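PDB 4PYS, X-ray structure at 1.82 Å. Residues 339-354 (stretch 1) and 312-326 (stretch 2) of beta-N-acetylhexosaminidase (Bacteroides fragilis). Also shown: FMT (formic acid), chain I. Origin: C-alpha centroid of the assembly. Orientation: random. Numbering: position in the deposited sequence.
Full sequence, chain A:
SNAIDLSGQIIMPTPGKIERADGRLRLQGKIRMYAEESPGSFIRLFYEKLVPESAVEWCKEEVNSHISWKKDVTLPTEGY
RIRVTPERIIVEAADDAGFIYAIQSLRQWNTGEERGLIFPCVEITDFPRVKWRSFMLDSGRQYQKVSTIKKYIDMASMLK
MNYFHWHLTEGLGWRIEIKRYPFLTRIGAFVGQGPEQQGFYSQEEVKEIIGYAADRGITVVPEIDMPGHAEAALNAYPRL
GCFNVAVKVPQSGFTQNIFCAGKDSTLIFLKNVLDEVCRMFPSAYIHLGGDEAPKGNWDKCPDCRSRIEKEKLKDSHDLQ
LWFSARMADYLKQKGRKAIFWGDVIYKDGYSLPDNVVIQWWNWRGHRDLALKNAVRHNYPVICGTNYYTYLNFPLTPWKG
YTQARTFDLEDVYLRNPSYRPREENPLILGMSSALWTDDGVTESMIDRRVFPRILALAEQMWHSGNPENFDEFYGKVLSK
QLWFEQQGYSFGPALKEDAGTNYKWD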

# COMPACT_ATOMS: atom_id res chain seq x y z
N ILE A 339 2.69 13.02 -2.30
CA ILE A 339 1.29 12.63 -2.45
C ILE A 339 0.46 13.34 -1.39
O ILE A 339 0.86 13.42 -0.23
CB ILE A 339 1.08 11.11 -2.27
CG1 ILE A 339 2.00 10.31 -3.20
CG2 ILE A 339 -0.38 10.73 -2.53
CD1 ILE A 339 2.05 8.80 -2.88
N PHE A 340 -0.70 13.86 -1.80
CA PHE A 340 -1.62 14.51 -0.87
C PHE A 340 -2.99 13.87 -1.02
O PHE A 340 -3.36 13.47 -2.12
CB PHE A 340 -1.77 16.00 -1.19
CG PHE A 340 -0.54 16.82 -0.94
CD1 PHE A 340 -0.21 17.22 0.35
CD2 PHE A 340 0.26 17.22 -1.99
CE1 PHE A 340 0.91 17.99 0.59
CE2 PHE A 340 1.39 18.00 -1.76
CZ PHE A 340 1.72 18.38 -0.47
N TRP A 341 -3.77 13.81 0.06
CA TRP A 341 -5.17 13.42 -0.07
C TRP A 341 -5.92 14.46 -0.91
O TRP A 341 -5.58 15.64 -0.88
CB TRP A 341 -5.83 13.28 1.31
CG TRP A 341 -5.23 12.18 2.16
CD1 TRP A 341 -4.50 12.34 3.30
CD2 TRP A 341 -5.31 10.78 1.92
NE1 TRP A 341 -4.12 11.11 3.79
CE2 TRP A 341 -4.61 10.13 2.96
CE3 TRP A 341 -5.91 10.00 0.93
CZ2 TRP A 341 -4.49 8.75 3.03
CZ3 TRP A 341 -5.80 8.61 1.01
CH2 TRP A 341 -5.09 8.00 2.05
N GLY A 342 -6.94 14.03 -1.64
CA GLY A 342 -7.60 14.90 -2.60
C GLY A 342 -8.33 16.12 -2.05
O GLY A 342 -8.61 17.05 -2.82
N ASP A 343 -8.63 16.14 -0.75
CA ASP A 343 -9.27 17.30 -0.10
C ASP A 343 -8.59 18.60 -0.48
O ASP A 343 -9.24 19.64 -0.66
CB ASP A 343 -9.11 17.24 1.42
CG ASP A 343 -9.60 15.97 2.01
OD1 ASP A 343 -8.92 14.94 1.82
OD2 ASP A 343 -10.64 16.00 2.70
N VAL A 344 -7.27 18.52 -0.54
CA VAL A 344 -6.39 19.67 -0.76
C VAL A 344 -6.82 20.53 -1.93
O VAL A 344 -6.69 21.76 -1.91
CB VAL A 344 -4.94 19.17 -0.98
CG1 VAL A 344 -4.00 20.30 -1.25
CG2 VAL A 344 -4.47 18.40 0.22
N ILE A 345 -7.37 19.87 -2.95
CA ILE A 345 -7.66 20.52 -4.22
C ILE A 345 -9.15 20.56 -4.57
O ILE A 345 -9.53 20.68 -5.74
CB ILE A 345 -6.87 19.86 -5.36
CG1 ILE A 345 -7.39 18.45 -5.63
CG2 ILE A 345 -5.39 19.81 -5.01
CD1 ILE A 345 -6.83 17.84 -6.89
N TYR A 346 -10.00 20.48 -3.55
CA TYR A 346 -11.44 20.67 -3.75
C TYR A 346 -11.68 22.08 -4.27
O TYR A 346 -12.51 22.29 -5.15
CB TYR A 346 -12.22 20.47 -2.45
CG TYR A 346 -12.41 19.03 -2.04
CD1 TYR A 346 -12.13 17.98 -2.90
CD2 TYR A 346 -12.90 18.72 -0.77
CE1 TYR A 346 -12.32 16.66 -2.51
CE2 TYR A 346 -13.10 17.42 -0.38
CZ TYR A 346 -12.80 16.40 -1.25
OH TYR A 346 -13.00 15.10 -0.84
N LYS A 347 -10.93 23.03 -3.73
CA LYS A 347 -11.02 24.42 -4.14
C LYS A 347 -9.71 24.87 -4.77
O LYS A 347 -8.63 24.54 -4.28
CB LYS A 347 -11.36 25.32 -2.95
CG LYS A 347 -12.75 25.10 -2.37
N ASP A 348 -9.81 25.62 -5.86
CA ASP A 348 -8.62 26.17 -6.51
C ASP A 348 -7.94 27.19 -5.61
O ASP A 348 -8.55 27.69 -4.66
CB ASP A 348 -9.00 26.82 -7.84
CG ASP A 348 -9.77 25.88 -8.76
OD1 ASP A 348 -9.50 24.66 -8.71
OD2 ASP A 348 -10.63 26.36 -9.51
N GLY A 349 -6.68 27.48 -5.89
CA GLY A 349 -5.95 28.45 -5.10
C GLY A 349 -4.47 28.39 -5.42
O GLY A 349 -4.09 28.17 -6.57
N TYR A 350 -3.64 28.59 -4.39
CA TYR A 350 -2.19 28.54 -4.54
C TYR A 350 -1.80 27.25 -5.25
O TYR A 350 -2.21 26.16 -4.85
CB TYR A 350 -1.51 28.62 -3.17
CG TYR A 350 -0.04 28.93 -3.26
CD1 TYR A 350 0.90 27.92 -3.42
CD2 TYR A 350 0.41 30.25 -3.20
CE1 TYR A 350 2.24 28.21 -3.51
CE2 TYR A 350 1.75 30.54 -3.29
CZ TYR A 350 2.66 29.52 -3.44
OH TYR A 350 4.01 29.81 -3.54
N SER A 351 -1.04 27.38 -6.33
CA SER A 351 -0.77 26.23 -7.17
C SER A 351 0.35 25.34 -6.64
O SER A 351 1.41 25.81 -6.22
CB SER A 351 -0.48 26.64 -8.61
OG SER A 351 -0.60 25.52 -9.47
N LEU A 352 0.08 24.04 -6.67
CA LEU A 352 1.01 23.04 -6.18
C LEU A 352 2.04 22.70 -7.25
O LEU A 352 1.71 22.69 -8.44
CB LEU A 352 0.23 21.79 -5.76
CG LEU A 352 -0.73 22.08 -4.60
CD1 LEU A 352 -1.72 20.95 -4.40
CD2 LEU A 352 0.06 22.31 -3.33
N PRO A 353 3.28 22.42 -6.84
CA PRO A 353 4.39 22.14 -7.77
C PRO A 353 4.20 20.84 -8.57
O PRO A 353 3.31 20.05 -8.25
CB PRO A 353 5.61 22.03 -6.85
CG PRO A 353 5.05 21.73 -5.49
CD PRO A 353 3.72 22.40 -5.43
N ASP A 354 5.03 20.64 -9.59
CA ASP A 354 4.81 19.54 -10.55
C ASP A 354 5.22 18.15 -10.08
O ASP A 354 5.13 17.19 -10.85
CB ASP A 354 5.47 19.87 -11.91
CG ASP A 354 6.98 19.99 -11.83
OD1 ASP A 354 7.57 19.69 -10.77
OD2 ASP A 354 7.60 20.39 -12.84
C FMT I . -11.10 13.23 -2.66
O1 FMT I . -11.97 13.28 -1.81
O2 FMT I . -9.93 12.95 -2.42
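Stretch 2 312-326: KLKDSHDLQLWFSAR

Stretch 2 leaves a Schellman turn at Lys312 and, after Asp315 as N-cap (Asp318 N to Asp315 OD1, 3.0 Å), runs as a helix from Ser316 through Arg326. Stretch 1 ends a strand at Trp341, makes a 3-10 turn from Gly342 to Val344, turns once more through Tyr346, and from Lys347 runs as an extended loop along the helix. From Gly349 to Leu352 the two chains advance in the same direction: CA atoms pair at 5.9 Å for Gly349 and Asp318, 5.7 Å for Tyr350 and Leu321, and 5.1 Å for Leu352 and Ala325. Tyr350 N donates to Asp318 OD1 (2.8 Å), while Asp318 OD2 accepts from Lys314 N (3.1 Å), so one carboxylate ties the loop to the start of the helix. A weak bond joins His317 NE2 to Lys347 O (3.5 Å). Gly349 fits closely, its CA 3.5 Å from Asp318 OD1; a CB there would clash with that oxygen and with Leu321 CD1. The Tyr350 ring receives the edge of Trp322 on its face (the centroids of the Tyr350 ring and the five-membered ring of Trp322 lie 5.1 Å apart, planes at 78°) and touches Ala325 CB through CE1 (3.5 Å) and Leu313 CD2 through CD2 (3.7 Å). Leu321 CD2 packs on Val344 CG1 (3.4 Å), and Phe340 CE1 meets Ser324 CB at 3.5 Å. Leu352 CD2 and Pro353 CD each lie 4.1 Å from Ala325 CB.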

# COMPACT_ATOMS: atom_id res chain seq x y z
N LYS A 312 0.37 36.95 0.15
CA LYS A 312 -0.76 37.33 -0.70
C LYS A 312 -1.74 36.18 -0.92
O LYS A 312 -2.16 35.90 -2.04
CB LYS A 312 -0.27 37.88 -2.05
CG LYS A 312 0.69 39.05 -1.93
N LEU A 313 -2.10 35.51 0.18
CA LEU A 313 -3.04 34.40 0.14
C LEU A 313 -4.46 34.87 0.40
O LEU A 313 -4.67 35.95 0.96
CB LEU A 313 -2.64 33.34 1.16
CG LEU A 313 -1.24 32.77 0.93
CD1 LEU A 313 -0.87 31.76 2.00
CD2 LEU A 313 -1.13 32.16 -0.45
N LYS A 314 -5.44 34.07 0.00
CA LYS A 314 -6.84 34.42 0.20
C LYS A 314 -7.30 34.18 1.63
O LYS A 314 -7.82 35.08 2.29
CB LYS A 314 -7.73 33.65 -0.77
CG LYS A 314 -9.22 33.86 -0.53
CD LYS A 314 -10.00 33.84 -1.84
CE LYS A 314 -9.82 32.53 -2.57
NZ LYS A 314 -10.54 32.53 -3.88
N ASP A 315 -7.10 32.95 2.11
CA ASP A 315 -7.68 32.52 3.38
C ASP A 315 -6.93 31.34 4.01
O ASP A 315 -5.86 30.95 3.54
CB ASP A 315 -9.15 32.14 3.16
CG ASP A 315 -9.35 31.24 1.95
OD1 ASP A 315 -8.43 30.46 1.62
OD2 ASP A 315 -10.43 31.32 1.33
N SER A 316 -7.52 30.77 5.06
CA SER A 316 -6.95 29.63 5.77
C SER A 316 -6.71 28.43 4.86
O SER A 316 -5.68 27.75 4.96
CB SER A 316 -7.86 29.20 6.93
OG SER A 316 -7.75 30.10 8.03
N HIS A 317 -7.65 28.17 3.96
CA HIS A 317 -7.51 27.07 3.01
C HIS A 317 -6.32 27.29 2.09
O HIS A 317 -5.53 26.38 1.85
CB HIS A 317 -8.77 26.91 2.16
CG HIS A 317 -8.61 25.92 1.04
ND1 HIS A 317 -8.62 24.56 1.25
CD2 HIS A 317 -8.39 26.10 -0.28
CE1 HIS A 317 -8.44 23.94 0.10
NE2 HIS A 317 -8.30 24.85 -0.85
N ASP A 318 -6.20 28.52 1.58
CA ASP A 318 -5.12 28.88 0.68
C ASP A 318 -3.78 28.76 1.40
O ASP A 318 -2.76 28.43 0.79
CB ASP A 318 -5.33 30.30 0.14
CG ASP A 318 -4.77 30.48 -1.26
OD1 ASP A 318 -4.73 29.49 -2.02
OD2 ASP A 318 -4.38 31.62 -1.59
N LEU A 319 -3.79 29.04 2.70
CA LEU A 319 -2.61 28.86 3.53
C LEU A 319 -2.17 27.39 3.55
O LEU A 319 -0.98 27.09 3.52
CB LEU A 319 -2.87 29.33 4.96
CG LEU A 319 -1.66 29.18 5.88
CD1 LEU A 319 -0.44 29.85 5.26
CD2 LEU A 319 -1.93 29.74 7.27
N GLN A 320 -3.14 26.48 3.62
CA GLN A 320 -2.82 25.06 3.65
C GLN A 320 -2.18 24.65 2.33
O GLN A 320 -1.24 23.85 2.31
CB GLN A 320 -4.06 24.22 3.96
CG GLN A 320 -3.71 22.92 4.70
CD GLN A 320 -4.80 21.87 4.61
OE1 GLN A 320 -5.94 22.10 4.99
NE2 GLN A 320 -4.43 20.69 4.10
N LEU A 321 -2.69 25.20 1.23
CA LEU A 321 -2.09 24.99 -0.09
C LEU A 321 -0.66 25.52 -0.14
O LEU A 321 0.24 24.83 -0.63
CB LEU A 321 -2.94 25.66 -1.17
CG LEU A 321 -4.25 24.97 -1.51
CD1 LEU A 321 -5.05 25.74 -2.55
CD2 LEU A 321 -3.93 23.61 -2.02
N TRP A 322 -0.46 26.74 0.34
CA TRP A 322 0.87 27.34 0.40
C TRP A 322 1.81 26.45 1.20
O TRP A 322 2.93 26.16 0.77
CB TRP A 322 0.82 28.73 1.03
CG TRP A 322 2.18 29.36 1.20
CD1 TRP A 322 2.89 30.06 0.27
CD2 TRP A 322 2.98 29.35 2.39
NE1 TRP A 322 4.09 30.48 0.80
CE2 TRP A 322 4.17 30.05 2.10
CE3 TRP A 322 2.82 28.80 3.67
CZ2 TRP A 322 5.18 30.23 3.04
CZ3 TRP A 322 3.82 28.98 4.60
CH2 TRP A 322 4.99 29.68 4.28
N PHE A 323 1.35 26.03 2.37
CA PHE A 323 2.11 25.12 3.22
C PHE A 323 2.43 23.81 2.50
O PHE A 323 3.57 23.34 2.51
CB PHE A 323 1.34 24.84 4.51
CG PHE A 323 1.96 23.76 5.34
CD1 PHE A 323 2.99 24.05 6.22
CD2 PHE A 323 1.51 22.45 5.24
CE1 PHE A 323 3.57 23.06 6.98
CE2 PHE A 323 2.08 21.45 6.00
CZ PHE A 323 3.12 21.75 6.87
N SER A 324 1.41 23.21 1.89
CA SER A 324 1.60 21.97 1.16
C SER A 324 2.59 22.18 0.02
O SER A 324 3.41 21.32 -0.28
CB SER A 324 0.26 21.47 0.60
OG SER A 324 -0.61 21.12 1.65
N ALA A 325 2.50 23.34 -0.61
CA ALA A 325 3.41 23.69 -1.70
C ALA A 325 4.86 23.76 -1.23
O ALA A 325 5.76 23.27 -1.91
CB ALA A 325 2.99 25.00 -2.34
N ARG A 326 5.09 24.38 -0.07
CA ARG A 326 6.44 24.50 0.47
C ARG A 326 7.05 23.13 0.77
O ARG A 326 8.23 22.90 0.50
CB ARG A 326 6.46 25.36 1.73
CG ARG A 326 6.02 26.81 1.55
CD ARG A 326 6.78 27.52 0.44
NE ARG A 326 5.89 27.83 -0.68
CZ ARG A 326 6.19 27.60 -1.96
NH1 ARG A 326 7.37 27.09 -2.29
NH2 ARG A 326 5.31 27.90 -2.91